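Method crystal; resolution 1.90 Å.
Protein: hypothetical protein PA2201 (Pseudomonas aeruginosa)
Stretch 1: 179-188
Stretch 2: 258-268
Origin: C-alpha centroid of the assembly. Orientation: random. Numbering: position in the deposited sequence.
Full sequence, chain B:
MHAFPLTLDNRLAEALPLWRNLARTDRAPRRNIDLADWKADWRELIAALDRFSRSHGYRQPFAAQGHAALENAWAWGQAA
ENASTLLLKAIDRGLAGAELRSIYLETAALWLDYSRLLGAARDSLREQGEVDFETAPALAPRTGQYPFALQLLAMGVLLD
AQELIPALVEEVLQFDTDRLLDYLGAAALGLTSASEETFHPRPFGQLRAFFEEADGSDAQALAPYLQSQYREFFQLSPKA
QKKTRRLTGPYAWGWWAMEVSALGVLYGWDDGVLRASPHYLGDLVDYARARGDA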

ATOM      1  N   ARG B 179      12.552 -22.501 -25.872  1.00 25.99           N
ATOM      2  CA  ARG B 179      12.843 -22.189 -27.270  1.00 26.31           C
ATOM      3  C   ARG B 179      12.597 -20.710 -27.590  1.00 26.41           C
ATOM      4  O   ARG B 179      13.472 -20.029 -28.137  1.00 26.21           O
ATOM      5  N   LEU B 180      11.420 -20.221 -27.222  1.00 25.78           N
ATOM      6  CA  LEU B 180      11.076 -18.814 -27.484  1.00 26.45           C
ATOM      7  C   LEU B 180      12.040 -17.836 -26.799  1.00 26.04           C
ATOM      8  O   LEU B 180      12.546 -16.912 -27.441  1.00 25.64           O
ATOM      9  N   LEU B 181      12.307 -18.047 -25.517  1.00 25.56           N
ATOM     10  CA  LEU B 181      13.225 -17.144 -24.809  1.00 26.35           C
ATOM     11  C   LEU B 181      14.621 -17.188 -25.444  1.00 26.93           C
ATOM     12  O   LEU B 181      15.288 -16.141 -25.549  1.00 27.15           O
ATOM     13  N   ASP B 182      15.059 -18.377 -25.868  1.00 27.29           N
ATOM     14  CA  ASP B 182      16.324 -18.495 -26.605  1.00 28.23           C
ATOM     15  C   ASP B 182      16.336 -17.723 -27.937  1.00 28.59           C
ATOM     16  O   ASP B 182      17.326 -17.033 -28.234  1.00 28.71           O
ATOM     17  N   TYR B 183      15.262 -17.817 -28.727  1.00 27.67           N
ATOM     18  CA  TYR B 183      15.123 -16.976 -29.929  1.00 28.27           C
ATOM     19  C   TYR B 183      15.147 -15.484 -29.624  1.00 28.60           C
ATOM     20  O   TYR B 183      15.816 -14.729 -30.325  1.00 28.40           O
ATOM     21  N   LEU B 184      14.418 -15.062 -28.586  1.00 28.10           N
ATOM     22  CA  LEU B 184      14.389 -13.640 -28.207  1.00 27.57           C
ATOM     23  C   LEU B 184      15.752 -13.116 -27.766  1.00 28.44           C
ATOM     24  O   LEU B 184      16.100 -11.980 -28.058  1.00 29.69           O
ATOM     25  N   GLY B 185      16.514 -13.930 -27.042  1.00 28.61           N
ATOM     26  CA  GLY B 185      17.833 -13.507 -26.577  1.00 29.35           C
ATOM     27  C   GLY B 185      19.022 -13.891 -27.424  1.00 30.25           C
ATOM     28  O   GLY B 185      20.165 -13.567 -27.066  1.00 30.22           O
ATOM     29  N   ALA B 186      18.765 -14.564 -28.544  1.00 30.69           N
ATOM     30  CA  ALA B 186      19.817 -15.167 -29.367  1.00 31.43           C
ATOM     31  C   ALA B 186      20.903 -14.181 -29.794  1.00 31.40           C
ATOM     32  O   ALA B 186      22.090 -14.452 -29.602  1.00 31.66           O
ATOM     33  N   ALA B 187      20.493 -13.037 -30.348  1.00 31.11           N
ATOM     34  CA  ALA B 187      21.432 -12.015 -30.839  1.00 30.09           C
ATOM     35  C   ALA B 187      22.197 -11.411 -29.690  1.00 29.24           C
ATOM     36  O   ALA B 187      23.396 -11.173 -29.803  1.00 28.34           O
ATOM     37  N   ALA B 188      21.489 -11.144 -28.590  1.00 28.57           N
ATOM     38  CA  ALA B 188      22.089 -10.543 -27.406  1.00 29.10           C
ATOM     39  C   ALA B 188      23.195 -11.403 -26.781  1.00 29.69           C
ATOM     40  O   ALA B 188      24.225 -10.878 -26.344  1.00 29.28           O
HETATM   41  N   MSE B 258       3.994  -9.445 -27.621  1.00 26.51           N
HETATM   42  CA  MSE B 258       5.366  -8.932 -27.457  1.00 28.94           C
HETATM   43  C   MSE B 258       6.356  -9.825 -28.143  1.00 26.60           C
HETATM   44  O   MSE B 258       7.366  -9.346 -28.652  1.00 26.41           O
ATOM     45  N   GLU B 259       6.075 -11.131 -28.137  1.00 25.55           N
ATOM     46  CA  GLU B 259       6.962 -12.090 -28.777  1.00 24.95           C
ATOM     47  C   GLU B 259       7.009 -11.892 -30.312  1.00 25.48           C
ATOM     48  O   GLU B 259       8.091 -11.815 -30.887  1.00 25.01           O
ATOM     49  N   VAL B 260       5.845 -11.805 -30.935  1.00 24.94           N
ATOM     50  CA  VAL B 260       5.757 -11.588 -32.406  1.00 24.56           C
ATOM     51  C   VAL B 260       6.403 -10.242 -32.783  1.00 25.25           C
ATOM     52  O   VAL B 260       7.166 -10.146 -33.761  1.00 24.86           O
ATOM     53  N   SER B 261       6.081  -9.202 -32.023  1.00 24.18           N
ATOM     54  CA  SER B 261       6.659  -7.879 -32.299  1.00 24.70           C
ATOM     55  C   SER B 261       8.189  -7.909 -32.169  1.00 24.62           C
ATOM     56  O   SER B 261       8.886  -7.395 -33.056  1.00 25.07           O
ATOM     57  N   ALA B 262       8.715  -8.546 -31.106  1.00 24.41           N
ATOM     58  CA  ALA B 262      10.176  -8.625 -30.931  1.00 23.40           C
ATOM     59  C   ALA B 262      10.812  -9.465 -32.038  1.00 23.37           C
ATOM     60  O   ALA B 262      11.890  -9.143 -32.543  1.00 22.22           O
ATOM     61  N   LEU B 263      10.135 -10.529 -32.463  1.00 23.97           N
ATOM     62  CA  LEU B 263      10.661 -11.327 -33.590  1.00 25.26           C
ATOM     63  C   LEU B 263      10.789 -10.497 -34.870  1.00 25.44           C
ATOM     64  O   LEU B 263      11.724 -10.696 -35.647  1.00 26.16           O
ATOM     65  N   GLY B 264       9.880  -9.547 -35.081  1.00 26.38           N
ATOM     66  CA  GLY B 264       9.979  -8.628 -36.216  1.00 26.46           C
ATOM     67  C   GLY B 264      11.251  -7.770 -36.208  1.00 26.74           C
ATOM     68  O   GLY B 264      11.875  -7.547 -37.249  1.00 27.14           O
ATOM     69  N   VAL B 265      11.631  -7.280 -35.040  1.00 26.76           N
ATOM     70  CA  VAL B 265      12.877  -6.525 -34.918  1.00 26.82           C
ATOM     71  C   VAL B 265      14.072  -7.439 -35.205  1.00 27.02           C
ATOM     72  O   VAL B 265      14.987  -7.070 -35.947  1.00 26.84           O
ATOM     73  N   LEU B 266      14.052  -8.628 -34.601  1.00 26.38           N
ATOM     74  CA  LEU B 266      15.150  -9.597 -34.723  1.00 26.91           C
ATOM     75  C   LEU B 266      15.356 -10.123 -36.146  1.00 27.42           C
ATOM     76  O   LEU B 266      16.505 -10.297 -36.595  1.00 26.81           O
ATOM     77  N   TYR B 267      14.251 -10.379 -36.852  1.00 27.93           N
ATOM     78  CA  TYR B 267      14.308 -10.922 -38.221  1.00 29.06           C
ATOM     79  C   TYR B 267      14.331  -9.884 -39.328  1.00 28.75           C
ATOM     80  O   TYR B 267      14.787 -10.185 -40.422  1.00 27.47           O
ATOM     81  N   GLY B 268      13.855  -8.675 -39.063  1.00 28.60           N
ATOM     82  CA  GLY B 268      13.994  -7.587 -40.050  1.00 29.79           C
ATOM     83  C   GLY B 268      13.051  -7.645 -41.238  1.00 30.42           C
ATOM     84  O   GLY B 268      13.173  -6.864 -42.187  1.00 30.01           O
TER

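The two helices run in roughly the same direction, inclined by 34°, with axes 9.9 Å apart at closest approach. Their contact is mainly apolar, and no hydrogen bond crosses it.

Arg179 does not reach the other helix. Leu180 points toward it, with chi1 t and chi2 p. Its CD2 lies 3.9 Å from CB of Glu259. The Glu259 side chain starts toward stretch 1, but its end leads away. There OE1 accepts a hydrogen bond from N of Val260 (3.0 Å), and OE2 is hydrogen-bonded elsewhere in the structure.

Leu181 and Asp182 make no contact. Tyr183 points toward stretch 2 with chi1 m. Its CB lies 4.4 Å from CD2 of Leu263. At the ring edge, CE2 is 3.3 Å from OH of Tyr267, whose chi1 is also m.

Leu184 is the knob of the interface. Its CB points sideways, but the m, t rotamer brings its end into a hole formed by Glu259, Ala262, Leu263 and Leu266. Its CD2 is 3.7 Å from CB of Ala262 and 4.1 Å from CD1 of Leu266. Leu266, also m, t, sets the same CD1 3.6 Å from O of Tyr183.

Gly185 and Ala186 make no contact. Ala187 closes the row, with CB 4.5 Å from CD2 of Leu266.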

ATOM      1  CB  ARG B 179      12.036 -23.069 -28.214  1.00 25.94           C
ATOM      2  CG  ARG B 179      12.330 -22.783 -29.719  1.00 27.46           C
ATOM      3  CD  ARG B 179      11.723 -23.837 -30.615  1.00 32.74           C
ATOM      4  NE  ARG B 179      12.503 -25.065 -30.627  1.00 35.19           N
ATOM      5  CZ  ARG B 179      12.166 -26.160 -31.312  1.00 37.24           C
ATOM      6  NH1 ARG B 179      11.045 -26.175 -32.021  1.00 37.66           N
ATOM      7  NH2 ARG B 179      12.948 -27.239 -31.280  1.00 36.52           N
ATOM      8  CB  LEU B 180       9.616 -18.491 -27.107  1.00 26.40           C
ATOM      9  CG  LEU B 180       9.242 -16.999 -27.193  1.00 26.77           C
ATOM     10  CD1 LEU B 180       9.333 -16.443 -28.627  1.00 24.53           C
ATOM     11  CD2 LEU B 180       7.874 -16.732 -26.593  1.00 25.52           C
ATOM     12  CB  LEU B 181      13.308 -17.458 -23.295  1.00 25.60           C
ATOM     13  CG  LEU B 181      12.028 -17.234 -22.465  1.00 25.55           C
ATOM     14  CD1 LEU B 181      12.223 -17.660 -20.973  1.00 24.88           C
ATOM     15  CD2 LEU B 181      11.454 -15.786 -22.627  1.00 27.78           C
ATOM     16  CB  ASP B 182      16.722 -19.958 -26.839  1.00 28.90           C
ATOM     17  CG  ASP B 182      17.245 -20.646 -25.569  1.00 30.72           C
ATOM     18  OD1 ASP B 182      17.448 -19.964 -24.541  1.00 31.72           O
ATOM     19  OD2 ASP B 182      17.466 -21.882 -25.621  1.00 30.60           O
ATOM     20  CB  TYR B 183      13.865 -17.334 -30.729  1.00 29.17           C
ATOM     21  CG  TYR B 183      14.122 -18.453 -31.713  1.00 30.16           C
ATOM     22  CD1 TYR B 183      14.257 -19.763 -31.280  1.00 30.22           C
ATOM     23  CD2 TYR B 183      14.208 -18.195 -33.083  1.00 32.49           C
ATOM     24  CE1 TYR B 183      14.495 -20.804 -32.180  1.00 31.97           C
ATOM     25  CE2 TYR B 183      14.441 -19.230 -33.996  1.00 33.43           C
ATOM     26  CZ  TYR B 183      14.586 -20.533 -33.524  1.00 33.09           C
ATOM     27  OH  TYR B 183      14.830 -21.568 -34.395  1.00 33.17           O
ATOM     28  CB  LEU B 184      13.334 -13.367 -27.136  1.00 25.98           C
ATOM     29  CG  LEU B 184      11.882 -13.583 -27.601  1.00 26.92           C
ATOM     30  CD1 LEU B 184      10.902 -13.350 -26.454  1.00 26.34           C
ATOM     31  CD2 LEU B 184      11.571 -12.667 -28.814  1.00 26.25           C
ATOM     32  CB  ALA B 186      19.212 -15.864 -30.590  1.00 32.02           C
ATOM     33  CB  ALA B 187      20.699 -10.907 -31.595  1.00 29.70           C
ATOM     34  CB  ALA B 188      21.010 -10.239 -26.368  1.00 27.76           C
HETATM   35  CB  MSE B 258       5.716  -9.011 -25.959  1.00 28.85           C
HETATM   36  CG  MSE B 258       4.957  -8.033 -25.217  1.00 31.93           C
HETATM   37 SE   MSE B 258       5.546  -8.156 -23.341  1.00 39.62          SE
HETATM   38  CE  MSE B 258       4.397  -6.706 -22.813  1.00 31.88           C
ATOM     39  CB  GLU B 259       6.643 -13.542 -28.384  1.00 25.13           C
ATOM     40  CG  GLU B 259       5.419 -14.282 -28.996  1.00 24.90           C
ATOM     41  CD  GLU B 259       4.069 -13.726 -28.612  1.00 27.11           C
ATOM     42  OE1 GLU B 259       3.830 -12.523 -28.872  1.00 31.82           O
ATOM     43  OE2 GLU B 259       3.189 -14.489 -28.158  1.00 27.66           O
ATOM     44  CB  VAL B 260       4.294 -11.647 -32.911  1.00 25.18           C
ATOM     45  CG1 VAL B 260       4.211 -11.484 -34.458  1.00 23.33           C
ATOM     46  CG2 VAL B 260       3.637 -12.948 -32.500  1.00 24.11           C
ATOM     47  CB  SER B 261       6.029  -6.802 -31.401  1.00 24.24           C
ATOM     48  OG  SER B 261       4.594  -6.955 -31.399  1.00 24.75           O
ATOM     49  CB  ALA B 262      10.524  -9.157 -29.536  1.00 23.57           C
ATOM     50  CB  LEU B 263       9.812 -12.611 -33.818  1.00 25.82           C
ATOM     51  CG  LEU B 263       9.927 -13.677 -32.719  1.00 26.82           C
ATOM     52  CD1 LEU B 263       8.775 -14.716 -32.774  1.00 28.44           C
ATOM     53  CD2 LEU B 263      11.299 -14.365 -32.744  1.00 25.68           C
ATOM     54  CB  VAL B 265      13.006  -5.887 -33.511  1.00 26.93           C
ATOM     55  CG1 VAL B 265      14.383  -5.178 -33.349  1.00 27.02           C
ATOM     56  CG2 VAL B 265      11.841  -4.879 -33.267  1.00 27.35           C
ATOM     57  CB  LEU B 266      14.912 -10.750 -33.759  1.00 25.90           C
ATOM     58  CG  LEU B 266      14.974 -10.372 -32.273  1.00 27.48           C
ATOM     59  CD1 LEU B 266      14.540 -11.569 -31.409  1.00 26.11           C
ATOM     60  CD2 LEU B 266      16.355  -9.830 -31.871  1.00 27.77           C
ATOM     61  CB  TYR B 267      13.161 -11.889 -38.490  1.00 30.55           C
ATOM     62  CG  TYR B 267      13.386 -13.269 -37.952  1.00 34.25           C
ATOM     63  CD1 TYR B 267      13.205 -13.547 -36.613  1.00 35.74           C
ATOM     64  CD2 TYR B 267      13.788 -14.304 -38.787  1.00 38.12           C
ATOM     65  CE1 TYR B 267      13.407 -14.818 -36.109  1.00 38.18           C
ATOM     66  CE2 TYR B 267      13.999 -15.591 -38.292  1.00 39.07           C
ATOM     67  CZ  TYR B 267      13.791 -15.840 -36.955  1.00 38.62           C
ATOM     68  OH  TYR B 267      13.995 -17.110 -36.447  1.00 39.62           O
TER